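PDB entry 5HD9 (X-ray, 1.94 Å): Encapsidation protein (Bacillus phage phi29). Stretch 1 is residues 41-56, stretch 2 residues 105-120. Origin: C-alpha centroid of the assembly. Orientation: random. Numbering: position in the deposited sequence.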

# COMPACT_ATOMS: atom_id res chain seq x y z
N LYS A 41 12.91 9.82 -8.64
CA LYS A 41 14.32 9.43 -8.62
C LYS A 41 14.65 8.39 -9.69
O LYS A 41 15.62 8.55 -10.43
CB LYS A 41 14.72 8.88 -7.25
CG LYS A 41 14.77 9.91 -6.13
CD LYS A 41 15.31 9.26 -4.86
CE LYS A 41 15.24 10.20 -3.66
NZ LYS A 41 15.40 11.63 -4.04
N TYR A 42 13.86 7.32 -9.75
CA TYR A 42 14.24 6.12 -10.50
C TYR A 42 13.20 5.67 -11.53
O TYR A 42 13.41 4.67 -12.22
CB TYR A 42 14.51 4.98 -9.52
CG TYR A 42 15.50 5.33 -8.44
CD1 TYR A 42 16.83 5.57 -8.76
CD2 TYR A 42 15.12 5.41 -7.11
CE1 TYR A 42 17.75 5.89 -7.77
CE2 TYR A 42 16.03 5.73 -6.12
CZ TYR A 42 17.35 5.97 -6.46
OH TYR A 42 18.25 6.29 -5.48
N GLY A 43 12.10 6.39 -11.65
CA GLY A 43 11.06 6.05 -12.61
C GLY A 43 10.28 4.81 -12.23
O GLY A 43 9.56 4.24 -13.06
N GLU A 44 10.42 4.38 -10.98
CA GLU A 44 9.64 3.26 -10.46
C GLU A 44 8.18 3.68 -10.31
O GLU A 44 7.88 4.73 -9.74
CB GLU A 44 10.18 2.79 -9.11
CG GLU A 44 11.61 2.28 -9.15
CD GLU A 44 12.11 1.82 -7.79
OE1 GLU A 44 11.31 1.79 -6.83
OE2 GLU A 44 13.31 1.49 -7.68
N GLN A 45 7.28 2.85 -10.84
CA GLN A 45 5.86 3.15 -10.78
C GLN A 45 5.21 2.47 -9.58
O GLN A 45 5.84 1.63 -8.92
CB GLN A 45 5.18 2.72 -12.08
CG GLN A 45 5.64 3.54 -13.28
CD GLN A 45 5.23 2.93 -14.60
OE1 GLN A 45 5.43 1.73 -14.84
NE2 GLN A 45 4.65 3.74 -15.47
N PHE A 46 3.97 2.84 -9.28
CA PHE A 46 3.31 2.32 -8.10
C PHE A 46 1.82 2.09 -8.33
O PHE A 46 1.22 2.71 -9.21
CB PHE A 46 3.51 3.27 -6.91
CG PHE A 46 2.80 4.59 -7.06
CD1 PHE A 46 3.39 5.63 -7.75
CD2 PHE A 46 1.54 4.78 -6.51
CE1 PHE A 46 2.74 6.85 -7.89
CE2 PHE A 46 0.89 6.00 -6.65
CZ PHE A 46 1.49 7.03 -7.33
N ILE A 47 1.25 1.19 -7.53
CA ILE A 47 -0.18 0.92 -7.58
C ILE A 47 -0.80 1.14 -6.21
O ILE A 47 -0.33 0.62 -5.21
CB ILE A 47 -0.47 -0.52 -8.06
CG1 ILE A 47 0.09 -0.72 -9.47
CG2 ILE A 47 -1.98 -0.79 -8.04
CD1 ILE A 47 -0.16 -2.08 -10.06
N TYR A 48 -1.86 1.94 -6.20
CA TYR A 48 -2.65 2.19 -5.00
C TYR A 48 -3.89 1.32 -5.07
O TYR A 48 -4.73 1.48 -5.95
CB TYR A 48 -3.01 3.68 -4.90
CG TYR A 48 -3.81 4.08 -3.68
CD1 TYR A 48 -3.27 3.96 -2.41
CD2 TYR A 48 -5.08 4.62 -3.81
CE1 TYR A 48 -4.00 4.33 -1.29
CE2 TYR A 48 -5.81 5.00 -2.70
CZ TYR A 48 -5.26 4.86 -1.44
OH TYR A 48 -5.99 5.24 -0.34
N VAL A 49 -3.99 0.37 -4.15
CA VAL A 49 -5.09 -0.59 -4.14
C VAL A 49 -6.05 -0.28 -3.00
O VAL A 49 -5.64 -0.02 -1.87
CB VAL A 49 -4.57 -2.03 -4.00
CG1 VAL A 49 -5.73 -3.03 -3.99
CG2 VAL A 49 -3.61 -2.36 -5.13
N ARG A 50 -7.34 -0.31 -3.33
CA ARG A 50 -8.40 -0.33 -2.34
C ARG A 50 -9.30 -1.50 -2.70
O ARG A 50 -9.33 -1.93 -3.86
CB ARG A 50 -9.17 0.99 -2.33
CG ARG A 50 -8.31 2.21 -1.99
CD ARG A 50 -7.79 2.15 -0.56
NE ARG A 50 -8.87 2.21 0.42
CZ ARG A 50 -9.32 3.32 0.99
NH1 ARG A 50 -8.77 4.50 0.71
NH2 ARG A 50 -10.32 3.26 1.86
N ARG A 51 -10.02 -2.04 -1.73
CA ARG A 51 -10.80 -3.25 -1.95
C ARG A 51 -11.95 -3.02 -2.92
O ARG A 51 -12.11 -3.77 -3.90
CB ARG A 51 -11.35 -3.78 -0.63
CG ARG A 51 -12.25 -5.00 -0.77
CD ARG A 51 -12.54 -5.63 0.58
NE ARG A 51 -11.34 -6.26 1.13
CZ ARG A 51 -10.54 -5.70 2.04
NH1 ARG A 51 -10.79 -4.50 2.54
NH2 ARG A 51 -9.47 -6.37 2.45
N TYR A 52 -12.75 -1.99 -2.66
CA TYR A 52 -13.95 -1.73 -3.44
C TYR A 52 -13.91 -0.35 -4.11
O TYR A 52 -13.23 0.56 -3.65
CB TYR A 52 -15.19 -1.85 -2.56
CG TYR A 52 -15.42 -3.25 -2.02
CD1 TYR A 52 -15.54 -4.33 -2.89
CD2 TYR A 52 -15.54 -3.48 -0.66
CE1 TYR A 52 -15.75 -5.61 -2.41
CE2 TYR A 52 -15.75 -4.76 -0.17
CZ TYR A 52 -15.86 -5.82 -1.05
OH TYR A 52 -16.07 -7.09 -0.57
N LYS A 53 -14.67 -0.22 -5.20
CA LYS A 53 -14.71 1.00 -5.99
C LYS A 53 -15.07 2.28 -5.22
O LYS A 53 -14.46 3.33 -5.46
CB LYS A 53 -15.69 0.83 -7.15
CG LYS A 53 -15.24 -0.19 -8.18
CD LYS A 53 -16.19 -0.24 -9.36
CE LYS A 53 -15.44 -0.58 -10.64
NZ LYS A 53 -16.35 -0.72 -11.82
N PRO A 54 -16.07 2.22 -4.32
CA PRO A 54 -16.42 3.46 -3.62
C PRO A 54 -15.28 4.04 -2.78
O PRO A 54 -15.28 5.24 -2.50
CB PRO A 54 -17.59 3.04 -2.73
CG PRO A 54 -17.44 1.57 -2.59
CD PRO A 54 -16.96 1.12 -3.93
N GLU A 55 -14.33 3.19 -2.40
CA GLU A 55 -13.19 3.64 -1.62
C GLU A 55 -12.26 4.52 -2.45
O GLU A 55 -11.37 5.18 -1.92
CB GLU A 55 -12.43 2.43 -1.06
CG GLU A 55 -13.31 1.48 -0.27
CD GLU A 55 -12.52 0.40 0.43
OE1 GLU A 55 -11.74 0.73 1.35
OE2 GLU A 55 -12.69 -0.78 0.07
N LEU A 56 -12.48 4.52 -3.77
CA LEU A 56 -11.72 5.34 -4.70
C LEU A 56 -12.58 6.44 -5.32
O LEU A 56 -12.21 7.03 -6.33
CB LEU A 56 -11.11 4.46 -5.80
CG LEU A 56 -9.98 3.53 -5.35
CD1 LEU A 56 -9.75 2.44 -6.37
CD2 LEU A 56 -8.71 4.32 -5.10
N ALA A 105 -1.32 -2.16 -19.36
CA ALA A 105 0.11 -2.38 -19.21
C ALA A 105 0.65 -1.75 -17.93
O ALA A 105 0.20 -0.68 -17.52
CB ALA A 105 0.85 -1.83 -20.42
N TYR A 106 1.61 -2.43 -17.32
CA TYR A 106 2.24 -1.99 -16.07
C TYR A 106 3.75 -2.20 -16.19
O TYR A 106 4.28 -3.20 -15.71
CB TYR A 106 1.67 -2.76 -14.88
CG TYR A 106 0.16 -2.66 -14.77
CD1 TYR A 106 -0.43 -1.56 -14.16
CD2 TYR A 106 -0.66 -3.65 -15.27
CE1 TYR A 106 -1.81 -1.45 -14.06
CE2 TYR A 106 -2.04 -3.56 -15.17
CZ TYR A 106 -2.61 -2.46 -14.56
OH TYR A 106 -3.98 -2.35 -14.46
N PRO A 107 4.45 -1.25 -16.84
CA PRO A 107 5.84 -1.46 -17.25
C PRO A 107 6.87 -1.61 -16.13
O PRO A 107 7.76 -2.44 -16.27
CB PRO A 107 6.15 -0.20 -18.07
CG PRO A 107 4.82 0.30 -18.52
CD PRO A 107 3.91 0.01 -17.39
N ASN A 108 6.77 -0.82 -15.06
CA ASN A 108 7.86 -0.77 -14.08
C ASN A 108 7.38 -0.50 -12.65
O ASN A 108 7.89 0.39 -11.97
CB ASN A 108 8.86 0.31 -14.49
CG ASN A 108 10.17 0.23 -13.72
OD1 ASN A 108 10.60 -0.85 -13.33
ND2 ASN A 108 10.80 1.38 -13.51
N VAL A 109 6.41 -1.29 -12.20
CA VAL A 109 5.88 -1.15 -10.85
C VAL A 109 6.83 -1.81 -9.85
O VAL A 109 7.28 -2.94 -10.07
CB VAL A 109 4.47 -1.78 -10.72
CG1 VAL A 109 3.97 -1.72 -9.28
CG2 VAL A 109 3.50 -1.07 -11.66
N SER A 110 7.13 -1.12 -8.76
CA SER A 110 7.97 -1.68 -7.70
C SER A 110 7.33 -1.55 -6.32
O SER A 110 7.79 -2.17 -5.36
CB SER A 110 9.35 -1.03 -7.70
OG SER A 110 9.31 0.25 -7.09
N THR A 111 6.29 -0.73 -6.20
CA THR A 111 5.58 -0.58 -4.94
C THR A 111 4.07 -0.68 -5.12
O THR A 111 3.50 -0.06 -6.02
CB THR A 111 5.92 0.76 -4.25
OG1 THR A 111 7.33 0.84 -4.00
CG2 THR A 111 5.19 0.89 -2.92
N ILE A 112 3.45 -1.47 -4.26
CA ILE A 112 1.99 -1.54 -4.16
C ILE A 112 1.57 -1.13 -2.76
O ILE A 112 2.08 -1.66 -1.77
CB ILE A 112 1.45 -2.96 -4.44
CG1 ILE A 112 1.84 -3.41 -5.85
CG2 ILE A 112 -0.07 -3.00 -4.27
CD1 ILE A 112 1.67 -4.91 -6.09
N VAL A 113 0.64 -0.18 -2.67
CA VAL A 113 0.10 0.25 -1.39
C VAL A 113 -1.39 -0.09 -1.32
O VAL A 113 -2.20 0.43 -2.08
CB VAL A 113 0.31 1.75 -1.15
CG1 VAL A 113 -0.27 2.17 0.19
CG2 VAL A 113 1.80 2.07 -1.21
N PHE A 114 -1.72 -0.98 -0.39
CA PHE A 114 -3.08 -1.44 -0.18
C PHE A 114 -3.59 -0.86 1.13
O PHE A 114 -3.35 -1.42 2.20
CB PHE A 114 -3.11 -2.97 -0.17
CG PHE A 114 -4.50 -3.57 -0.12
CD1 PHE A 114 -5.63 -2.78 0.01
CD2 PHE A 114 -4.66 -4.94 -0.20
CE1 PHE A 114 -6.90 -3.35 0.06
CE2 PHE A 114 -5.92 -5.52 -0.15
CZ PHE A 114 -7.04 -4.72 -0.02
N ASP A 115 -4.29 0.27 1.04
CA ASP A 115 -4.74 0.96 2.24
C ASP A 115 -6.06 0.38 2.74
O ASP A 115 -6.90 -0.06 1.95
CB ASP A 115 -4.88 2.46 1.97
CG ASP A 115 -4.89 3.28 3.25
OD1 ASP A 115 -4.73 2.71 4.35
OD2 ASP A 115 -5.05 4.52 3.15
N GLU A 116 -6.22 0.37 4.06
CA GLU A 116 -7.41 -0.15 4.72
C GLU A 116 -7.72 -1.59 4.30
O GLU A 116 -8.84 -1.90 3.90
CB GLU A 116 -8.61 0.75 4.44
CG GLU A 116 -8.36 2.21 4.79
CD GLU A 116 -9.62 3.06 4.81
OE1 GLU A 116 -10.73 2.49 4.75
OE2 GLU A 116 -9.49 4.30 4.88
N PHE A 117 -6.72 -2.47 4.42
CA PHE A 117 -6.83 -3.84 3.92
C PHE A 117 -7.62 -4.77 4.84
O PHE A 117 -7.96 -5.89 4.46
CB PHE A 117 -5.44 -4.43 3.69
CG PHE A 117 -4.77 -4.93 4.94
CD1 PHE A 117 -4.08 -4.06 5.77
CD2 PHE A 117 -4.81 -6.28 5.28
CE1 PHE A 117 -3.46 -4.52 6.92
CE2 PHE A 117 -4.19 -6.74 6.42
CZ PHE A 117 -3.51 -5.86 7.24
N ILE A 118 -7.90 -4.31 6.06
CA ILE A 118 -8.74 -5.07 6.99
C ILE A 118 -10.17 -4.54 6.91
O ILE A 118 -10.39 -3.34 7.07
CB ILE A 118 -8.22 -4.97 8.44
CG1 ILE A 118 -6.82 -5.58 8.55
CG2 ILE A 118 -9.18 -5.67 9.40
CD1 ILE A 118 -6.15 -5.33 9.89
N ARG A 119 -11.13 -5.43 6.65
CA ARG A 119 -12.52 -5.03 6.64
C ARG A 119 -12.87 -4.57 8.05
O ARG A 119 -13.09 -5.39 8.94
CB ARG A 119 -13.43 -6.16 6.16
CG ARG A 119 -13.48 -6.31 4.65
CD ARG A 119 -14.08 -5.09 3.96
NE ARG A 119 -15.51 -4.94 4.21
CZ ARG A 119 -16.22 -3.87 3.87
NH1 ARG A 119 -15.64 -2.85 3.26
NH2 ARG A 119 -17.52 -3.82 4.13
N GLU A 120 -12.93 -3.25 8.21
CA GLU A 120 -12.74 -2.62 9.51
C GLU A 120 -14.03 -2.06 10.11
O GLU A 120 -14.53 -1.06 9.61
CB GLU A 120 -11.71 -1.49 9.38
CG GLU A 120 -11.55 -0.58 10.62
CD GLU A 120 -11.02 0.81 10.29
OE1 GLU A 120 -11.00 1.19 9.10
OE2 GLU A 120 -10.61 1.53 11.23
O HOH W 1 -4.16 6.28 1.63
O HOH W 2 -9.44 -0.80 0.86
O HOH W 3 -12.88 -2.26 2.35

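Residues 45-50 and 109-115 pair as neighbouring parallel β-strands, and the contact between the two stretches buries 1160 Å² in total. Ahead of the second strand, Tyr106 meets Ile47 through an apolar contact (CD1 to CD1, 4.1 Å). Asn108 then makes three hydrogen bonds: its ND2 donates to Gly43 O (3.1 Å), its N to the side-chain OE1 of Gln45 (2.9 Å), and its O accepts from Gln45 N (2.8 Å).

Val109 pairs with Gln45, and its CG1 packs against Ile47 CG1 at 4.0 Å. A β-bulge follows. Ser110 points toward stretch 1, donating from N to Gln45 O (3.0 Å) and from its short p-rotamer side chain, through OG, to Glu44 OE1 (2.5 Å). The bulge leaves Thr111 N buried without a partner, whereas Thr111 O accepts from Ile47 N (3.0 Å).

From here the ladder is regular. Val113 N donates to Ile47 O (2.8 Å), Val113 O accepts from Val49 N (2.7 Å), and Asp115 N reaches Val49 O (3.2 Å). Branched side chains suit this buried sheet: Ile112 CG2 lies 3.7 Å from Val49 CG2 on the face shared with Ile47 and Phe114, while Val113 lies beside Tyr48 on the other. Phe114 offers its ring face to Val49 CG1, 4.1 Å from the ring centroid.

Beyond this the contact becomes polar. A water bridges Asp115 OD2 (2.5 Å) and Tyr48 OH (2.9 Å). Glu116 OE1 forms a salt bridge with Arg50 NH2 (3.0 Å), which also pairs with Glu55 OE1 (2.9 Å), so one guanidinium serves two carboxylates. Phe117 O accepts from Arg51 NH2 (2.6 Å), whose guanidinium is sandwiched between Phe114 CZ and Arg119 CG. A further water joins Arg119 NH1 (3.0 Å), Arg51 NH1 (3.1 Å) and Glu55 OE2 (2.7 Å).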